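Local coordinates for protein AAR187Cp (Eremothecium gossypii, PDB 3ZIL) that probably regulates the establishment of sister-chromatid cohesion as a cohesin-associated Wapl-type factor, the present chain being its C-terminal Wap1 domain, at residues A[165-176]-A[187-195]; A[204-214]-A[234-244]. All coordinates share one frame; numbering follows the deposited sequence.

Both contacts lie in the middle of the all-helical Wap1 domain and follow one another along the chain, interaction 1 closing before interaction 2 opens; their centres are about 13 Å apart. Helix 201-215, the first partner in interaction 2, directly follows helix 185-193 and packs back on helix 168-178, with Ala210 against Val169 and Ala173. The two contacts also touch directly: Glu206 OE1 lies 3.0 Å from Gly167 N, in a weak hydrogen bond, and Tyr207 OH comes within 3.4 Å of Ile195 CA. A bound peptide borders each contact at its margin, packing on Glu192 in interaction 1 and taking hydrogen bonds from Asn236 ND2 through its backbone in interaction 2.

Interaction 1 (A[165-176]-A[187-195])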
loop_
_atom_site.group_PDB
_atom_site.type_symbol
_atom_site.label_atom_id
_atom_site.label_comp_id
_atom_site.label_asym_id
_atom_site.label_seq_id
_atom_site.Cartn_x
_atom_site.Cartn_y
_atom_site.Cartn_z
ATOM N N VAL A 165 12.340 -4.431 0.570
ATOM C CA VAL A 165 12.792 -4.895 1.910
ATOM C C VAL A 165 12.333 -6.364 2.086
ATOM O O VAL A 165 11.158 -6.704 1.907
ATOM C CB VAL A 165 12.219 -3.971 3.044
ATOM C CG1 VAL A 165 12.683 -4.434 4.402
ATOM C CG2 VAL A 165 12.648 -2.525 2.795
ATOM N N TYR A 166 13.257 -7.239 2.421
ATOM C CA TYR A 166 12.972 -8.645 2.523
ATOM C C TYR A 166 11.924 -8.899 3.633
ATOM O O TYR A 166 12.134 -8.459 4.791
ATOM C CB TYR A 166 14.226 -9.381 2.873
ATOM C CG TYR A 166 13.947 -10.845 3.121
ATOM C CD1 TYR A 166 13.686 -11.713 2.052
ATOM C CD2 TYR A 166 13.926 -11.360 4.431
ATOM C CE1 TYR A 166 13.415 -13.074 2.281
ATOM C CE2 TYR A 166 13.646 -12.708 4.681
ATOM C CZ TYR A 166 13.391 -13.558 3.602
ATOM O OH TYR A 166 13.132 -14.900 3.847
ATOM N N GLY A 167 10.807 -9.534 3.275
ATOM C CA GLY A 167 9.802 -9.958 4.276
ATOM C C GLY A 167 8.725 -8.875 4.497
ATOM O O GLY A 167 7.737 -9.128 5.192
ATOM N N ALA A 168 8.882 -7.723 3.829
ATOM C CA ALA A 168 7.980 -6.509 3.985
ATOM C C ALA A 168 6.582 -6.757 3.477
ATOM O O ALA A 168 5.553 -6.406 4.106
ATOM C CB ALA A 168 8.589 -5.308 3.244
ATOM N N VAL A 169 6.512 -7.360 2.300
ATOM C CA VAL A 169 5.169 -7.474 1.649
ATOM C C VAL A 169 4.189 -8.419 2.476
ATOM O O VAL A 169 3.061 -8.035 2.820
ATOM C CB VAL A 169 5.348 -7.865 0.177
ATOM C CG1 VAL A 169 4.015 -8.282 -0.490
ATOM C CG2 VAL A 169 6.018 -6.726 -0.608
ATOM N N PRO A 170 4.646 -9.604 2.875
ATOM C CA PRO A 170 3.710 -10.378 3.701
ATOM C C PRO A 170 3.531 -9.779 5.099
ATOM O O PRO A 170 2.453 -9.940 5.653
ATOM C CB PRO A 170 4.393 -11.770 3.868
ATOM C CG PRO A 170 5.689 -11.739 3.131
ATOM C CD PRO A 170 5.860 -10.364 2.481
ATOM N N ALA A 171 4.564 -9.153 5.698
ATOM C CA ALA A 171 4.414 -8.665 7.061
ATOM C C ALA A 171 3.416 -7.480 7.051
ATOM O O ALA A 171 2.590 -7.333 7.954
ATOM C CB ALA A 171 5.745 -8.245 7.692
ATOM N N LEU A 172 3.449 -6.672 6.003
ATOM C CA LEU A 172 2.484 -5.555 5.954
ATOM C C LEU A 172 1.030 -6.029 5.756
ATOM O O LEU A 172 0.055 -5.400 6.260
ATOM C CB LEU A 172 2.881 -4.569 4.924
ATOM C CG LEU A 172 4.114 -3.722 5.273
ATOM C CD1 LEU A 172 4.707 -3.148 3.994
ATOM C CD2 LEU A 172 3.803 -2.598 6.336
ATOM N N ALA A 173 0.890 -7.087 4.945
ATOM C CA ALA A 173 -0.409 -7.674 4.646
ATOM C C ALA A 173 -0.946 -8.234 6.007
ATOM O O ALA A 173 -2.105 -7.938 6.399
ATOM C CB ALA A 173 -0.300 -8.774 3.590
ATOM N N ARG A 174 -0.094 -8.944 6.753
ATOM C CA ARG A 174 -0.513 -9.454 8.080
ATOM C C ARG A 174 -0.957 -8.298 9.001
ATOM O O ARG A 174 -1.962 -8.417 9.672
ATOM C CB ARG A 174 0.543 -10.310 8.775
ATOM C CG ARG A 174 0.805 -11.658 8.094
ATOM C CD ARG A 174 1.650 -12.543 9.006
ATOM N NE ARG A 174 2.969 -11.949 9.414
ATOM C CZ ARG A 174 4.112 -12.036 8.669
ATOM N NH1 ARG A 174 4.136 -12.588 7.464
ATOM N NH2 ARG A 174 5.248 -11.520 9.085
ATOM N N LEU A 175 -0.230 -7.174 8.975
ATOM C CA LEU A 175 -0.574 -5.977 9.778
ATOM C C LEU A 175 -1.951 -5.433 9.391
ATOM O O LEU A 175 -2.780 -5.172 10.240
ATOM C CB LEU A 175 0.490 -4.862 9.556
ATOM C CG LEU A 175 0.207 -3.500 10.253
ATOM C CD1 LEU A 175 0.331 -3.543 11.809
ATOM C CD2 LEU A 175 1.090 -2.373 9.685
ATOM N N ILE A 176 -2.236 -5.311 8.092
ATOM C CA ILE A 176 -3.585 -4.875 7.669
ATOM C C ILE A 176 -4.660 -5.820 8.164
ATOM O O ILE A 176 -5.695 -5.342 8.623
ATOM C CB ILE A 176 -3.639 -4.685 6.157
ATOM C CG1 ILE A 176 -2.631 -3.532 5.748
ATOM C CG2 ILE A 176 -5.071 -4.445 5.615
ATOM C CD1 ILE A 176 -2.164 -3.669 4.298
ATOM N N ALA A 187 0.335 1.876 5.016
ATOM C CA ALA A 187 0.736 0.459 4.969
ATOM C C ALA A 187 0.607 -0.085 3.552
ATOM O O ALA A 187 1.546 -0.705 2.996
ATOM C CB ALA A 187 -0.055 -0.389 6.008
ATOM N N CYS A 188 -0.517 0.190 2.930
ATOM C CA CYS A 188 -0.757 -0.336 1.580
ATOM C C CYS A 188 0.246 0.197 0.569
ATOM O O CYS A 188 0.688 -0.534 -0.336
ATOM C CB CYS A 188 -2.158 0.039 1.104
ATOM S SG CYS A 188 -3.428 -0.917 1.939
ATOM N N SER A 189 0.456 1.513 0.614
ATOM C CA SER A 189 1.467 2.094 -0.276
ATOM C C SER A 189 2.859 1.472 -0.094
ATOM O O SER A 189 3.471 1.116 -1.046
ATOM C CB SER A 189 1.530 3.625 -0.103
ATOM O OG SER A 189 2.757 4.034 -0.691
ATOM N N LEU A 190 3.360 1.313 1.142
ATOM C CA LEU A 190 4.596 0.630 1.330
ATOM C C LEU A 190 4.621 -0.869 0.843
ATOM O O LEU A 190 5.608 -1.348 0.301
ATOM C CB LEU A 190 4.867 0.633 2.854
ATOM C CG LEU A 190 5.184 1.922 3.526
ATOM C CD1 LEU A 190 5.088 1.728 5.027
ATOM C CD2 LEU A 190 6.550 2.481 3.001
ATOM N N LEU A 191 3.539 -1.598 1.093
ATOM C CA LEU A 191 3.352 -2.936 0.575
ATOM C C LEU A 191 3.484 -2.908 -0.977
ATOM O O LEU A 191 4.287 -3.643 -1.549
ATOM C CB LEU A 191 1.998 -3.500 1.024
ATOM C CG LEU A 191 1.756 -5.051 0.830
ATOM C CD1 LEU A 191 0.486 -5.415 1.662
ATOM C CD2 LEU A 191 1.653 -5.462 -0.658
ATOM N N GLU A 192 2.733 -2.035 -1.625
ATOM C CA GLU A 192 2.705 -1.903 -3.072
ATOM C C GLU A 192 4.088 -1.558 -3.625
ATOM O O GLU A 192 4.575 -2.173 -4.536
ATOM C CB GLU A 192 1.707 -0.829 -3.462
ATOM C CG GLU A 192 1.292 -0.745 -4.908
ATOM C CD GLU A 192 0.605 0.563 -5.256
ATOM O OE1 GLU A 192 -0.173 1.107 -4.506
ATOM O OE2 GLU A 192 0.876 1.033 -6.317
ATOM N N ASN A 193 4.719 -0.584 -3.007
ATOM C CA ASN A 193 6.053 -0.203 -3.428
ATOM C C ASN A 193 7.178 -1.179 -3.118
ATOM O O ASN A 193 8.272 -0.942 -3.555
ATOM C CB ASN A 193 6.409 1.236 -3.014
ATOM C CG ASN A 193 5.473 2.232 -3.666
ATOM O OD1 ASN A 193 4.905 3.103 -3.027
ATOM N ND2 ASN A 193 5.224 2.032 -4.913
ATOM N N ASN A 194 6.903 -2.291 -2.424
ATOM C CA ASN A 194 7.939 -3.246 -2.152
ATOM C C ASN A 194 7.711 -4.549 -2.954
ATOM O O ASN A 194 8.335 -5.560 -2.688
ATOM C CB ASN A 194 7.998 -3.516 -0.650
ATOM C CG ASN A 194 8.880 -2.512 0.087
ATOM O OD1 ASN A 194 10.047 -2.784 0.262
ATOM N ND2 ASN A 194 8.332 -1.324 0.472
ATOM N N ILE A 195 6.789 -4.490 -3.914
ATOM C CA ILE A 195 6.568 -5.547 -4.880
ATOM C C ILE A 195 7.470 -5.183 -6.094
ATOM O O ILE A 195 7.295 -4.122 -6.676
ATOM C CB ILE A 195 5.092 -5.559 -5.337
ATOM C CG1 ILE A 195 4.174 -5.981 -4.172
ATOM C CG2 ILE A 195 4.895 -6.457 -6.558
ATOM C CD1 ILE A 195 2.701 -5.846 -4.540
#
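Helices 168-176 and 187-193 pack as neighbours running nearly antiparallel, at 157°, with axes 8.8 Å apart; the chains come closest at Val169 and Leu191, whose CA atoms are 5.0 Å apart. Leu191 is a knob in the hole formed by Val169, Leu172, Ala173 and Ile176. Its CG stands anti to the backbone N (chi1 -167°), which carries the two methyls across to the facing helix: CD2 meets Val169 CG1 at 3.7 Å, the side chains crossing at about a right angle, while CD1 reaches the backbone of Ala173. In return, Leu172 CD1 lies against the backbone at Leu191, 3.5 Å from its N. Farther along, Ile176 CD1 touches Cys188 SG at 3.8 Å. Asn194 bridges to the turn that leads into helix 168-176. Its OD1 accepts the Val165 N-H in the carbonyl plane (2.8 Å, N-H...O 158°), and its ND2 donates to Leu190 O at 2.7 Å. Helix 201-215 packs on Val169 and Ala173, and helix 225-235 on Leu191. The interface is thus a buried aliphatic seam with one polar crossing, where both ends of the Asn194 amide are satisfied and its rotation is fixed.

Interaction 2 (A[204-214]-A[234-244]); sequences IEEYAQAFQTL and LTNHTTVLELS
Leu234 and Val240 are the two knobs that helix 204-214 receives. Leu234 enters among Tyr207, Ala210, Phe211 and Leu214, its methyls parted: CD1 meets Leu214 CD1 at 3.8 Å, whereas CD2 lies by Tyr207 CB. Val240 fills the next hole, bounded by Ile204, Tyr207, Ala208 and Phe211. With CG1 anti to its backbone N, Val240 turns that methyl to Phe211 CB and sets CG2 3.5 Å from Tyr207 CB. The Tyr207 ring lies obliquely to that of His237, the planes at 45°, with Tyr207 CE2 over one imidazole face; its hydroxyl is hydrogen-bonded to Val196 N. Near the start of helix 204-214, Ile204 CG2 meets Leu243 CD1 at 3.9 Å, the two side chains crossing at about a right angle.

Helices 225-235 and 238-243 are joined by a short bend, so one helix of this all-helical Wap1 domain, whose family belongs with the TPR-like helical-repeat folds, packs against two successive ones; the axes of 204-214 and 238-243 cross at -60°, 8.9 Å apart.

Phe211 turns its ring differently from Tyr207, with CG anti to the backbone N (chi1 170°), and its ring reaches between Thr235 and Ser244: CE1 touches Thr235 CG2, and CD2 is 3.5 Å from Ser244 CB. Leu248 and Leu251 of helix 248-261 pack on it as well. An alanine at Phe211 is likely to open a gap between Thr235 and Ser244 and leave these leucines without their aromatic partner. Beside it, the extended Gln212 donates from NE2 to Ser244 OG within its own amide plane in a nearly straight bond of 3.0 Å, and that hydroxyl in turn donates a hydrogen bond to Val240 O at 2.9 Å, nearly along the C=O axis.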
loop_
_atom_site.group_PDB
_atom_site.type_symbol
_atom_site.label_atom_id
_atom_site.label_comp_id
_atom_site.label_asym_id
_atom_site.label_seq_id
_atom_site.Cartn_x
_atom_site.Cartn_y
_atom_site.Cartn_z
ATOM N N ILE A 204 8.219 -14.385 -5.022
ATOM C CA ILE A 204 6.934 -14.908 -5.460
ATOM C C ILE A 204 6.211 -15.648 -4.328
ATOM O O ILE A 204 4.972 -15.477 -4.111
ATOM C CB ILE A 204 7.036 -15.700 -6.799
ATOM C CG1 ILE A 204 7.092 -14.728 -7.965
ATOM C CG2 ILE A 204 5.821 -16.600 -7.062
ATOM C CD1 ILE A 204 7.553 -15.415 -9.241
ATOM N N GLU A 205 6.951 -16.395 -3.530
ATOM C CA GLU A 205 6.283 -17.066 -2.433
ATOM C C GLU A 205 5.791 -16.023 -1.420
ATOM O O GLU A 205 4.719 -16.184 -0.835
ATOM C CB GLU A 205 7.143 -18.153 -1.759
ATOM C CG GLU A 205 7.309 -19.322 -2.714
ATOM C CD GLU A 205 7.990 -20.495 -2.102
ATOM O OE1 GLU A 205 8.288 -20.431 -0.882
ATOM O OE2 GLU A 205 8.263 -21.447 -2.862
ATOM N N GLU A 206 6.572 -14.994 -1.204
ATOM C CA GLU A 206 6.112 -13.875 -0.294
ATOM C C GLU A 206 4.866 -13.205 -0.863
ATOM O O GLU A 206 3.889 -12.948 -0.138
ATOM C CB GLU A 206 7.184 -12.805 -0.165
ATOM C CG GLU A 206 8.323 -13.169 0.800
ATOM C CD GLU A 206 9.269 -11.974 1.017
ATOM O OE1 GLU A 206 8.844 -10.834 1.341
ATOM O OE2 GLU A 206 10.463 -12.154 0.791
ATOM N N TYR A 207 4.889 -12.966 -2.181
ATOM C CA TYR A 207 3.727 -12.381 -2.868
ATOM C C TYR A 207 2.467 -13.274 -2.757
ATOM O O TYR A 207 1.384 -12.750 -2.489
ATOM C CB TYR A 207 3.965 -11.891 -4.312
ATOM C CG TYR A 207 5.127 -10.950 -4.482
ATOM C CD1 TYR A 207 5.762 -10.346 -3.371
ATOM C CD2 TYR A 207 5.628 -10.665 -5.750
ATOM C CE1 TYR A 207 6.866 -9.498 -3.561
ATOM C CE2 TYR A 207 6.764 -9.839 -5.921
ATOM C CZ TYR A 207 7.367 -9.254 -4.835
ATOM O OH TYR A 207 8.476 -8.403 -5.009
ATOM N N ALA A 208 2.624 -14.586 -2.957
ATOM C CA ALA A 208 1.566 -15.553 -2.701
ATOM C C ALA A 208 0.957 -15.428 -1.309
ATOM O O ALA A 208 -0.273 -15.289 -1.198
ATOM C CB ALA A 208 1.998 -16.990 -3.034
ATOM N N GLN A 209 1.825 -15.434 -0.255
ATOM C CA GLN A 209 1.377 -15.237 1.121
ATOM C C GLN A 209 0.585 -14.016 1.339
ATOM O O GLN A 209 -0.505 -14.074 1.966
ATOM C CB GLN A 209 2.595 -15.168 2.116
ATOM C CG GLN A 209 3.401 -16.442 2.079
ATOM C CD GLN A 209 4.624 -16.381 2.956
ATOM O OE1 GLN A 209 4.583 -15.808 4.063
ATOM N NE2 GLN A 209 5.751 -16.906 2.448
ATOM N N ALA A 210 1.125 -12.877 0.875
ATOM C CA ALA A 210 0.485 -11.600 1.052
ATOM C C ALA A 210 -0.872 -11.590 0.317
ATOM O O ALA A 210 -1.881 -11.036 0.815
ATOM C CB ALA A 210 1.390 -10.461 0.476
ATOM N N PHE A 211 -0.891 -12.107 -0.908
ATOM C CA PHE A 211 -2.152 -12.123 -1.639
ATOM C C PHE A 211 -3.236 -12.982 -0.870
ATOM O O PHE A 211 -4.355 -12.565 -0.651
ATOM C CB PHE A 211 -1.933 -12.698 -3.044
ATOM C CG PHE A 211 -3.218 -12.974 -3.784
ATOM C CD1 PHE A 211 -3.927 -11.963 -4.384
ATOM C CD2 PHE A 211 -3.757 -14.317 -3.799
ATOM C CE1 PHE A 211 -5.131 -12.228 -5.046
ATOM C CE2 PHE A 211 -4.952 -14.578 -4.484
ATOM C CZ PHE A 211 -5.653 -13.536 -5.076
ATOM N N GLN A 212 -2.836 -14.134 -0.379
ATOM C CA GLN A 212 -3.801 -14.957 0.372
ATOM C C GLN A 212 -4.262 -14.201 1.622
ATOM O O GLN A 212 -5.425 -14.317 2.041
ATOM C CB GLN A 212 -3.142 -16.267 0.714
ATOM C CG GLN A 212 -2.852 -17.030 -0.591
ATOM C CD GLN A 212 -1.987 -18.255 -0.404
ATOM O OE1 GLN A 212 -1.803 -18.736 0.737
ATOM N NE2 GLN A 212 -1.385 -18.760 -1.520
ATOM N N THR A 213 -3.379 -13.391 2.215
ATOM C CA THR A 213 -3.803 -12.670 3.366
ATOM C C THR A 213 -4.803 -11.611 3.015
ATOM O O THR A 213 -5.833 -11.500 3.679
ATOM C CB THR A 213 -2.644 -12.052 4.097
ATOM O OG1 THR A 213 -1.813 -13.117 4.536
ATOM C CG2 THR A 213 -3.092 -11.265 5.279
ATOM N N LEU A 214 -4.514 -10.827 1.990
ATOM C CA LEU A 214 -5.396 -9.704 1.629
ATOM C C LEU A 214 -6.700 -10.263 1.072
ATOM O O LEU A 214 -7.772 -9.723 1.328
ATOM C CB LEU A 214 -4.701 -8.774 0.623
ATOM C CG LEU A 214 -3.427 -8.097 1.125
ATOM C CD1 LEU A 214 -2.962 -7.236 -0.050
ATOM C CD2 LEU A 214 -3.730 -7.193 2.340
ATOM N N LEU A 234 -0.170 -7.483 -6.921
ATOM C CA LEU A 234 0.279 -8.858 -6.622
ATOM C C LEU A 234 -0.187 -9.818 -7.741
ATOM O O LEU A 234 0.544 -10.700 -8.147
ATOM C CB LEU A 234 -0.212 -9.321 -5.259
ATOM C CG LEU A 234 0.244 -8.573 -3.969
ATOM C CD1 LEU A 234 -0.747 -8.726 -2.785
ATOM C CD2 LEU A 234 1.616 -9.123 -3.653
ATOM N N THR A 235 -1.405 -9.612 -8.229
ATOM C CA THR A 235 -1.944 -10.466 -9.249
ATOM C C THR A 235 -1.376 -10.257 -10.661
ATOM O O THR A 235 -1.752 -11.010 -11.576
ATOM C CB THR A 235 -3.469 -10.500 -9.238
ATOM O OG1 THR A 235 -4.011 -9.174 -9.321
ATOM C CG2 THR A 235 -3.982 -11.194 -7.995
ATOM N N ASN A 236 -0.473 -9.263 -10.835
ATOM C CA ASN A 236 0.231 -9.043 -12.078
ATOM C C ASN A 236 1.146 -10.244 -12.317
ATOM O O ASN A 236 1.460 -10.570 -13.443
ATOM C CB ASN A 236 1.101 -7.766 -12.051
ATOM C CG ASN A 236 0.293 -6.471 -12.153
ATOM O OD1 ASN A 236 -0.851 -6.461 -12.631
ATOM N ND2 ASN A 236 0.921 -5.348 -11.779
ATOM N N HIS A 237 1.590 -10.898 -11.249
ATOM C CA HIS A 237 2.442 -12.094 -11.370
ATOM C C HIS A 237 1.579 -13.284 -11.373
ATOM O O HIS A 237 0.958 -13.628 -10.347
ATOM C CB HIS A 237 3.404 -12.118 -10.180
ATOM C CG HIS A 237 4.172 -10.845 -10.058
ATOM N ND1 HIS A 237 5.230 -10.585 -10.830
ATOM C CD2 HIS A 237 3.928 -9.681 -9.291
ATOM C CE1 HIS A 237 5.662 -9.338 -10.580
ATOM N NE2 HIS A 237 4.857 -8.797 -9.617
ATOM N N THR A 238 1.470 -13.909 -12.544
ATOM C CA THR A 238 0.488 -14.967 -12.746
ATOM C C THR A 238 0.821 -16.161 -11.892
ATOM O O THR A 238 -0.091 -16.874 -11.468
ATOM C CB THR A 238 0.326 -15.382 -14.236
ATOM O OG1 THR A 238 1.604 -15.661 -14.755
ATOM C CG2 THR A 238 -0.231 -14.226 -15.043
ATOM N N THR A 239 2.103 -16.365 -11.572
ATOM C CA THR A 239 2.406 -17.464 -10.659
ATOM C C THR A 239 1.802 -17.296 -9.225
ATOM O O THR A 239 1.483 -18.299 -8.587
ATOM C CB THR A 239 3.884 -17.928 -10.652
ATOM O OG1 THR A 239 4.653 -17.104 -9.819
ATOM C CG2 THR A 239 4.483 -17.842 -11.984
ATOM N N VAL A 240 1.602 -16.044 -8.766
ATOM C CA VAL A 240 0.796 -15.744 -7.546
ATOM C C VAL A 240 -0.621 -16.261 -7.658
ATOM O O VAL A 240 -1.191 -16.774 -6.708
ATOM C CB VAL A 240 0.741 -14.199 -7.216
ATOM C CG1 VAL A 240 -0.253 -13.926 -6.126
ATOM C CG2 VAL A 240 2.126 -13.650 -6.786
ATOM N N LEU A 241 -1.228 -16.125 -8.841
ATOM C CA LEU A 241 -2.568 -16.678 -9.056
ATOM C C LEU A 241 -2.579 -18.247 -8.985
ATOM O O LEU A 241 -3.466 -18.862 -8.344
ATOM C CB LEU A 241 -3.090 -16.151 -10.453
ATOM C CG LEU A 241 -3.273 -14.591 -10.517
ATOM C CD1 LEU A 241 -3.771 -14.203 -11.954
ATOM C CD2 LEU A 241 -4.374 -14.239 -9.507
ATOM N N GLU A 242 -1.592 -18.904 -9.609
ATOM C CA GLU A 242 -1.477 -20.381 -9.519
ATOM C C GLU A 242 -1.255 -20.921 -8.126
ATOM O O GLU A 242 -1.944 -21.920 -7.631
ATOM C CB GLU A 242 -0.284 -20.803 -10.371
ATOM C CG GLU A 242 -0.685 -20.665 -11.807
ATOM C CD GLU A 242 0.470 -20.863 -12.759
ATOM O OE1 GLU A 242 1.552 -21.350 -12.334
ATOM O OE2 GLU A 242 0.280 -20.534 -13.948
ATOM N N LEU A 243 -0.336 -20.297 -7.431
ATOM C CA LEU A 243 -0.111 -20.709 -6.026
ATOM C C LEU A 243 -1.329 -20.473 -5.098
ATOM O O LEU A 243 -1.436 -21.068 -4.000
ATOM C CB LEU A 243 1.167 -20.074 -5.439
ATOM C CG LEU A 243 2.520 -20.479 -6.078
ATOM C CD1 LEU A 243 3.615 -19.488 -5.680
ATOM C CD2 LEU A 243 2.923 -21.937 -5.708
ATOM N N SER A 244 -2.250 -19.604 -5.522
ATOM C CA SER A 244 -3.403 -19.248 -4.667
ATOM C C SER A 244 -4.749 -19.614 -5.311
ATOM O O SER A 244 -5.814 -19.026 -4.941
ATOM C CB SER A 244 -3.360 -17.719 -4.454
ATOM O OG SER A 244 -2.051 -17.341 -4.036
#